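Local coordinates for protein (R)-specific enoyl-CoA hydratase (PDB 1IQ6) that catalyses the reversible hydration of short-chain trans-2-enoyl-CoA to (3R)-3-hydroxyacyl-CoA, as a homodimer with a role in polyhydroxyalkanoate biosynthesis, at residues 60-65 and 80-85; 64-69 and 127-132; 116-119 and 123-126. All coordinates share one frame; numbering follows the deposited sequence.

Contact 1 (60-65 and 80-85)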
loop_
_atom_site.group_PDB
_atom_site.type_symbol
_atom_site.label_atom_id
_atom_site.label_comp_id
_atom_site.label_asym_id
_atom_site.label_seq_id
_atom_site.Cartn_x
_atom_site.Cartn_y
_atom_site.Cartn_z
ATOM N N SER B 60 -4.200 -1.530 1.209
ATOM C CA SER B 60 -3.658 -2.395 2.250
ATOM C C SER B 60 -4.549 -3.603 2.543
ATOM O O SER B 60 -4.077 -4.611 3.071
ATOM C CB SER B 60 -3.418 -1.589 3.528
ATOM O OG SER B 60 -2.395 -0.625 3.320
ATOM N N LEU B 61 -5.831 -3.511 2.194
ATOM C CA LEU B 61 -6.747 -4.624 2.423
ATOM C C LEU B 61 -6.349 -5.850 1.609
ATOM O O LEU B 61 -6.679 -6.977 1.975
ATOM C CB LEU B 61 -8.184 -4.223 2.081
ATOM C CG LEU B 61 -8.834 -3.253 3.074
ATOM C CD1 LEU B 61 -10.236 -2.908 2.610
ATOM C CD2 LEU B 61 -8.874 -3.883 4.468
ATOM N N PHE B 62 -5.645 -5.638 0.500
ATOM C CA PHE B 62 -5.217 -6.774 -0.315
ATOM C C PHE B 62 -4.270 -7.647 0.501
ATOM O O PHE B 62 -4.313 -8.871 0.413
ATOM C CB PHE B 62 -4.510 -6.295 -1.587
ATOM C CG PHE B 62 -5.394 -5.502 -2.524
ATOM C CD1 PHE B 62 -4.845 -4.508 -3.330
ATOM C CD2 PHE B 62 -6.764 -5.746 -2.604
ATOM C CE1 PHE B 62 -5.640 -3.762 -4.201
ATOM C CE2 PHE B 62 -7.576 -5.008 -3.473
ATOM C CZ PHE B 62 -7.017 -4.013 -4.274
ATOM N N SER B 63 -3.423 -7.010 1.306
ATOM C CA SER B 63 -2.469 -7.737 2.136
ATOM C C SER B 63 -3.230 -8.679 3.068
ATOM O O SER B 63 -2.821 -9.818 3.284
ATOM C CB SER B 63 -1.616 -6.756 2.949
ATOM O OG SER B 63 -0.410 -7.364 3.385
ATOM N N GLY B 64 -4.349 -8.196 3.603
ATOM C CA GLY B 64 -5.159 -9.009 4.490
ATOM C C GLY B 64 -5.753 -10.221 3.790
ATOM O O GLY B 64 -5.702 -11.333 4.309
ATOM N N LEU B 65 -6.325 -10.012 2.611
ATOM C CA LEU B 65 -6.914 -11.120 1.868
ATOM C C LEU B 65 -5.857 -12.115 1.401
ATOM O O LEU B 65 -6.033 -13.330 1.525
ATOM C CB LEU B 65 -7.689 -10.600 0.657
ATOM C CG LEU B 65 -9.075 -10.033 0.960
ATOM C CD1 LEU B 65 -9.677 -9.436 -0.306
ATOM C CD2 LEU B 65 -9.963 -11.144 1.509
ATOM N N GLN B 80 2.972 -5.633 -6.272
ATOM C CA GLN B 80 1.598 -5.146 -6.285
ATOM C C GLN B 80 1.503 -3.907 -7.154
ATOM O O GLN B 80 2.251 -2.949 -6.956
ATOM C CB GLN B 80 1.127 -4.802 -4.866
ATOM C CG GLN B 80 -0.276 -4.185 -4.800
ATOM C CD GLN B 80 -1.391 -5.188 -5.076
ATOM O OE1 GLN B 80 -1.556 -6.167 -4.345
ATOM N NE2 GLN B 80 -2.167 -4.939 -6.128
ATOM N N SER B 81 0.610 -3.935 -8.138
ATOM C CA SER B 81 0.397 -2.778 -9.000
ATOM C C SER B 81 -0.934 -2.174 -8.564
ATOM O O SER B 81 -1.867 -2.903 -8.210
ATOM C CB SER B 81 0.342 -3.188 -10.478
ATOM O OG SER B 81 -0.750 -4.046 -10.743
ATOM N N LEU B 82 -1.015 -0.849 -8.567
ATOM C CA LEU B 82 -2.224 -0.157 -8.141
ATOM C C LEU B 82 -2.580 1.018 -9.030
ATOM O O LEU B 82 -1.725 1.818 -9.390
ATOM C CB LEU B 82 -2.045 0.369 -6.714
ATOM C CG LEU B 82 -1.711 -0.661 -5.639
ATOM C CD1 LEU B 82 -1.129 0.047 -4.420
ATOM C CD2 LEU B 82 -2.945 -1.458 -5.272
ATOM N N SER B 83 -3.857 1.114 -9.382
ATOM C CA SER B 83 -4.362 2.223 -10.171
ATOM C C SER B 83 -5.583 2.706 -9.390
ATOM O O SER B 83 -6.482 1.918 -9.087
ATOM C CB SER B 83 -4.758 1.759 -11.573
ATOM O OG SER B 83 -3.613 1.350 -12.305
ATOM N N PHE B 84 -5.594 3.991 -9.047
ATOM C CA PHE B 84 -6.675 4.583 -8.269
ATOM C C PHE B 84 -7.652 5.275 -9.209
ATOM O O PHE B 84 -7.293 6.211 -9.920
ATOM C CB PHE B 84 -6.068 5.538 -7.239
ATOM C CG PHE B 84 -5.030 4.883 -6.368
ATOM C CD1 PHE B 84 -3.675 4.951 -6.693
ATOM C CD2 PHE B 84 -5.413 4.147 -5.247
ATOM C CE1 PHE B 84 -2.715 4.296 -5.912
ATOM C CE2 PHE B 84 -4.460 3.487 -4.463
ATOM C CZ PHE B 84 -3.110 3.563 -4.796
ATOM N N LYS B 85 -8.895 4.801 -9.202
ATOM C CA LYS B 85 -9.911 5.303 -10.122
ATOM C C LYS B 85 -11.017 6.186 -9.557
ATOM O O LYS B 85 -11.451 7.138 -10.209
ATOM C CB LYS B 85 -10.549 4.111 -10.843
ATOM C CG LYS B 85 -9.549 3.167 -11.510
ATOM C CD LYS B 85 -8.695 3.910 -12.528
ATOM C CE LYS B 85 -7.775 2.971 -13.295
ATOM N NZ LYS B 85 -6.932 3.720 -14.269
#

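Contact 2 (64-69 and 127-132)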
loop_
_atom_site.group_PDB
_atom_site.type_symbol
_atom_site.label_atom_id
_atom_site.label_comp_id
_atom_site.label_asym_id
_atom_site.label_seq_id
_atom_site.Cartn_x
_atom_site.Cartn_y
_atom_site.Cartn_z
ATOM N N GLY B 64 -4.349 -8.196 3.603
ATOM C CA GLY B 64 -5.159 -9.009 4.490
ATOM C C GLY B 64 -5.753 -10.221 3.790
ATOM O O GLY B 64 -5.702 -11.333 4.309
ATOM N N LEU B 65 -6.325 -10.012 2.611
ATOM C CA LEU B 65 -6.914 -11.120 1.868
ATOM C C LEU B 65 -5.857 -12.115 1.401
ATOM O O LEU B 65 -6.033 -13.330 1.525
ATOM C CB LEU B 65 -7.689 -10.600 0.657
ATOM C CG LEU B 65 -9.075 -10.033 0.960
ATOM C CD1 LEU B 65 -9.677 -9.436 -0.306
ATOM C CD2 LEU B 65 -9.963 -11.144 1.509
ATOM N N LEU B 66 -4.757 -11.597 0.869
ATOM C CA LEU B 66 -3.683 -12.445 0.369
ATOM C C LEU B 66 -3.023 -13.278 1.462
ATOM O O LEU B 66 -2.723 -14.452 1.257
ATOM C CB LEU B 66 -2.625 -11.586 -0.331
ATOM C CG LEU B 66 -3.058 -10.853 -1.606
ATOM C CD1 LEU B 66 -1.995 -9.828 -1.996
ATOM C CD2 LEU B 66 -3.288 -11.860 -2.732
ATOM N N GLY B 67 -2.810 -12.676 2.627
ATOM C CA GLY B 67 -2.159 -13.394 3.708
ATOM C C GLY B 67 -3.058 -14.217 4.609
ATOM O O GLY B 67 -2.598 -15.171 5.242
ATOM N N GLN B 68 -4.338 -13.872 4.669
ATOM C CA GLN B 68 -5.259 -14.592 5.537
ATOM C C GLN B 68 -6.147 -15.615 4.835
ATOM O O GLN B 68 -6.516 -16.627 5.432
ATOM C CB GLN B 68 -6.142 -13.595 6.295
ATOM C CG GLN B 68 -5.369 -12.633 7.184
ATOM C CD GLN B 68 -4.697 -13.324 8.357
ATOM O OE1 GLN B 68 -3.919 -12.712 9.088
ATOM N NE2 GLN B 68 -4.999 -14.603 8.547
ATOM N N GLN B 69 -6.477 -15.370 3.571
ATOM C CA GLN B 69 -7.363 -16.281 2.858
ATOM C C GLN B 69 -6.872 -16.892 1.550
ATOM O O GLN B 69 -6.894 -18.112 1.387
ATOM C CB GLN B 69 -8.702 -15.586 2.595
ATOM C CG GLN B 69 -9.520 -15.318 3.849
ATOM C CD GLN B 69 -10.832 -14.623 3.551
ATOM O OE1 GLN B 69 -11.590 -15.048 2.676
ATOM N NE2 GLN B 69 -11.112 -13.550 4.282
ATOM N N GLY B 127 -5.696 -3.554 -9.825
ATOM C CA GLY B 127 -4.305 -3.871 -10.071
ATOM C C GLY B 127 -4.086 -5.358 -9.952
ATOM O O GLY B 127 -5.042 -6.137 -9.991
ATOM N N GLU B 128 -2.825 -5.749 -9.800
ATOM C CA GLU B 128 -2.464 -7.154 -9.683
ATOM C C GLU B 128 -1.398 -7.389 -8.625
ATOM O O GLU B 128 -0.469 -6.594 -8.470
ATOM C CB GLU B 128 -1.922 -7.676 -11.014
ATOM C CG GLU B 128 -2.909 -7.746 -12.152
ATOM C CD GLU B 128 -2.237 -8.195 -13.436
ATOM O OE1 GLU B 128 -1.388 -7.442 -13.954
ATOM O OE2 GLU B 128 -2.547 -9.303 -13.918
ATOM N N ALA B 129 -1.536 -8.493 -7.905
ATOM C CA ALA B 129 -0.566 -8.869 -6.895
ATOM C C ALA B 129 0.173 -10.105 -7.392
ATOM O O ALA B 129 -0.388 -10.938 -8.107
ATOM C CB ALA B 129 -1.264 -9.187 -5.576
ATOM N N VAL B 130 1.445 -10.194 -7.033
ATOM C CA VAL B 130 2.268 -11.346 -7.374
ATOM C C VAL B 130 2.756 -11.825 -6.014
ATOM O O VAL B 130 3.360 -11.056 -5.264
ATOM C CB VAL B 130 3.475 -10.958 -8.250
ATOM C CG1 VAL B 130 4.326 -12.194 -8.524
ATOM C CG2 VAL B 130 2.994 -10.356 -9.567
ATOM N N VAL B 131 2.488 -13.086 -5.689
ATOM C CA VAL B 131 2.874 -13.615 -4.388
ATOM C C VAL B 131 3.506 -14.998 -4.426
ATOM O O VAL B 131 3.156 -15.836 -5.259
ATOM C CB VAL B 131 1.652 -13.691 -3.441
ATOM C CG1 VAL B 131 1.005 -12.325 -3.309
ATOM C CG2 VAL B 131 0.648 -14.694 -3.970
ATOM N N LYS B 132 4.439 -15.219 -3.507
ATOM C CA LYS B 132 5.115 -16.505 -3.375
ATOM C C LYS B 132 4.185 -17.371 -2.528
ATOM O O LYS B 132 3.712 -16.939 -1.475
ATOM C CB LYS B 132 6.460 -16.323 -2.669
ATOM C CG LYS B 132 7.275 -17.602 -2.532
ATOM C CD LYS B 132 8.588 -17.347 -1.805
ATOM C CE LYS B 132 9.462 -16.362 -2.565
ATOM N NZ LYS B 132 10.749 -16.104 -1.860
#

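Contact 3 (116-119 and 123-126)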
loop_
_atom_site.group_PDB
_atom_site.type_symbol
_atom_site.label_atom_id
_atom_site.label_comp_id
_atom_site.label_asym_id
_atom_site.label_seq_id
_atom_site.Cartn_x
_atom_site.Cartn_y
_atom_site.Cartn_z
ATOM N N ILE B 116 -10.836 -3.016 -5.407
ATOM C CA ILE B 116 -11.570 -2.417 -4.297
ATOM C C ILE B 116 -12.787 -1.757 -4.935
ATOM O O ILE B 116 -12.649 -0.968 -5.878
ATOM C CB ILE B 116 -10.775 -1.299 -3.578
ATOM C CG1 ILE B 116 -9.503 -1.853 -2.929
ATOM C CG2 ILE B 116 -11.670 -0.636 -2.517
ATOM C CD1 ILE B 116 -9.758 -2.791 -1.762
ATOM N N PHE B 117 -13.974 -2.093 -4.437
ATOM C CA PHE B 117 -15.210 -1.503 -4.938
ATOM C C PHE B 117 -15.822 -0.613 -3.867
ATOM O O PHE B 117 -15.762 -0.927 -2.679
ATOM C CB PHE B 117 -16.233 -2.580 -5.325
ATOM C CG PHE B 117 -15.935 -3.262 -6.625
ATOM C CD1 PHE B 117 -15.136 -4.398 -6.659
ATOM C CD2 PHE B 117 -16.427 -2.746 -7.822
ATOM C CE1 PHE B 117 -14.826 -5.017 -7.874
ATOM C CE2 PHE B 117 -16.120 -3.361 -9.041
ATOM C CZ PHE B 117 -15.316 -4.497 -9.059
ATOM N N THR B 118 -16.411 0.493 -4.302
ATOM C CA THR B 118 -17.052 1.423 -3.386
ATOM C C THR B 118 -18.342 0.815 -2.867
ATOM O O THR B 118 -18.777 -0.246 -3.313
ATOM C CB THR B 118 -17.424 2.730 -4.087
ATOM O OG1 THR B 118 -18.416 2.458 -5.090
ATOM C CG2 THR B 118 -16.199 3.360 -4.735
ATOM N N GLN B 119 -18.954 1.513 -1.923
ATOM C CA GLN B 119 -20.208 1.081 -1.336
ATOM C C GLN B 119 -21.275 1.005 -2.431
ATOM O O GLN B 119 -22.176 0.169 -2.375
ATOM C CB GLN B 119 -20.608 2.087 -0.256
ATOM C CG GLN B 119 -21.818 1.727 0.558
ATOM C CD GLN B 119 -21.964 2.650 1.747
ATOM O OE1 GLN B 119 -21.120 2.657 2.641
ATOM N NE2 GLN B 119 -23.029 3.445 1.758
ATOM N N LEU B 123 -15.722 0.612 -9.226
ATOM C CA LEU B 123 -14.307 0.305 -9.055
ATOM C C LEU B 123 -13.510 1.503 -8.557
ATOM O O LEU B 123 -13.435 2.527 -9.231
ATOM C CB LEU B 123 -13.723 -0.184 -10.379
ATOM C CG LEU B 123 -12.313 -0.780 -10.318
ATOM C CD1 LEU B 123 -12.302 -2.010 -9.425
ATOM C CD2 LEU B 123 -11.859 -1.145 -11.727
ATOM N N ALA B 124 -12.906 1.362 -7.379
ATOM C CA ALA B 124 -12.115 2.442 -6.790
ATOM C C ALA B 124 -10.613 2.219 -6.958
ATOM O O ALA B 124 -9.856 3.170 -7.174
ATOM C CB ALA B 124 -12.457 2.582 -5.313
ATOM N N VAL B 125 -10.187 0.963 -6.857
ATOM C CA VAL B 125 -8.777 0.605 -6.992
ATOM C C VAL B 125 -8.680 -0.721 -7.727
ATOM O O VAL B 125 -9.455 -1.637 -7.467
ATOM C CB VAL B 125 -8.098 0.430 -5.611
ATOM C CG1 VAL B 125 -6.599 0.186 -5.791
ATOM C CG2 VAL B 125 -8.351 1.656 -4.742
ATOM N N THR B 126 -7.734 -0.819 -8.653
ATOM C CA THR B 126 -7.546 -2.068 -9.378
ATOM C C THR B 126 -6.065 -2.298 -9.633
ATOM O O THR B 126 -5.268 -1.364 -9.637
ATOM C CB THR B 126 -8.327 -2.077 -10.712
ATOM O OG1 THR B 126 -8.262 -3.392 -11.282
ATOM C CG2 THR B 126 -7.753 -1.061 -11.692
#

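Contact 1 (60-65 and 80-85)
The central helix of the hot-dog fold, 55-68, meets strand 76-84, the outermost of this chain's own sheet, where Phe62 leans against Gln80 and Leu82. The strand contributes alternate residues, with Ser81 between them turned to the other side of the sheet. Leu82 reaches the ring at its edge, CD2 lying near the ring plane 3.7 Å from Phe62 CE1, and the two side chains run past each other in opposite directions. Gln80 comes across Phe62 at about a right angle. Its amide lies 29° from the ring plane, with OE1 3.8 Å and NE2 3.9 Å from Phe62 CD1, an oblique approach.

This is the hot-dog packing of sheet around helix, and strand 76-84 pairs antiparallel with a strand of the second subunit, so the sheet continues through the dimer. Gln80 is a buried polar group within it. CG is anti to the backbone N and the chain then bends at chi2 (72°), folding the amide back over its own strand. NE2 donates to Ser81 O at 2.9 Å (N-H...O angle 163°), with the acceptor in the amide plane although the donor stands above the carbonyl plane. NE2 also bonds to Thr114 OG1 and OE1 to Tyr77 OH, which together fix the rotation of the amide. Farther along the strand, Phe84 probably lines the acyl-CoA site.

Contact 2 (64-69 and 127-132)
Leu66 meets Ala129 and Val131 without any ring, amide or carboxylate between them, so the contact has neither faces nor edges of flat groups and is purely aliphatic. A single methyl does the touching from the helix side. Leu66 CD1 lies 3.7 Å from Ala129 CB and 4.1 Å from Val131 CG1, which places it over the strand against two residues that are next but one to each other. Val130, between them, points to the opposite side of the sheet, as the alternation of an extended strand requires.

The leucine is well set for this. Its CG is anti to the carbonyl carbon, and with chi2 at 168° CD1 continues the chain outward from CA, carrying the methyl toward the strand. Val131 answers with CG1, placed anti to its own carbonyl carbon (chi1 -56°), and the two branched side chains meet at a slant. Ala129 offers only its CB, and the leucine methyl comes closer there than at the valine. The backbones stay well apart, with Leu66 CA and Val131 CA 8.2 Å from each other, and the surface buried between the segments is modest, 104 Å².

Around this small apolar patch, Tyr77 of strand 76-84 touches both Leu66 and Ala129, while Leu112 of strand 109-117 and Pro71 of the loop after the helix each touch both Leu66 and Val131. On the helix, Gln68 bonds through OE1 to Phe33 N of the second subunit. The C-terminal part of helix 55-68 thus lies against strand 123-132, which is flanked in the antiparallel sheet by strands 109-117 and 76-84.

Contact 3 (116-119 and 123-126)
Ile116 and Val125 form an antiparallel hydrogen-bonded pair, but the carbonyl of Ile116 serves two donors instead of one. Ile116 N donates to Val125 O at 2.8 Å, and Ile116 O accepts from Ala124 N, also at 2.8 Å, and from Val125 N at a longer 3.3 Å. All three bonds are nearly straight, although each donor is tilted out of the plane of the carbonyl it meets. The side chains of Ile116 and Val125 lie alongside each other and point the same way, their CB atoms 3.8 Å apart.

On the other face of the sheet, Phe117 and Leu123 make a non-hydrogen-bonded pair and cross at a slant. Leu123 CD1 sits over one face of the Phe117 ring, 4.1 Å from its centroid and 18° off the normal, a CH-pi contact displaced toward the rim. Leu123 CG is anti to the backbone N (chi1 -170°), which carries the branched end of the side chain across to the ring. Beyond this pair, Thr118 CG2 rests 3.9 Å from Ala124 CB, and Thr118 OG1 bonds to Ala122 N in the turn joining the strands.

Further out, Ile116 packs on Phe62 of helix 55-68, and Val125 on Leu58 of the same helix and on Phe84, a residue that probably binds the acyl-CoA. Between Ile116 and Phe117 the register slips by one residue, and Ala124, with nearly helical backbone angles, shares Ile116 with Val125. Such an arrangement is a classic beta bulge, here near the turn of the hairpin 109-117/123-132 in the hot-dog sheet.

How the contacts relate
Contacts 1 and 2 both belong to the buried core and both start from helix 55-68, contact 1 reaching strand 76-84 and contact 2 its neighbour 123-132. Contact 3 is only partly buried and lies within the sheet, about 16 Å from contact 2, centre to centre. Backbone hydrogen bonding dominates contact 3, whereas the other two rely on side chains: an aromatic ring beside a polar amide in contact 1, aliphatic groups alone in contact 2. Contact 1 touches both of the others, whereas contacts 2 and 3 merely follow one another along strand 123-132. Ser81 OG lies 2.8 Å from Glu128 N, linking contacts 1 and 2, and Phe62 CE2 packs 3.5 Å from Ile116 CD1, linking contacts 1 and 3.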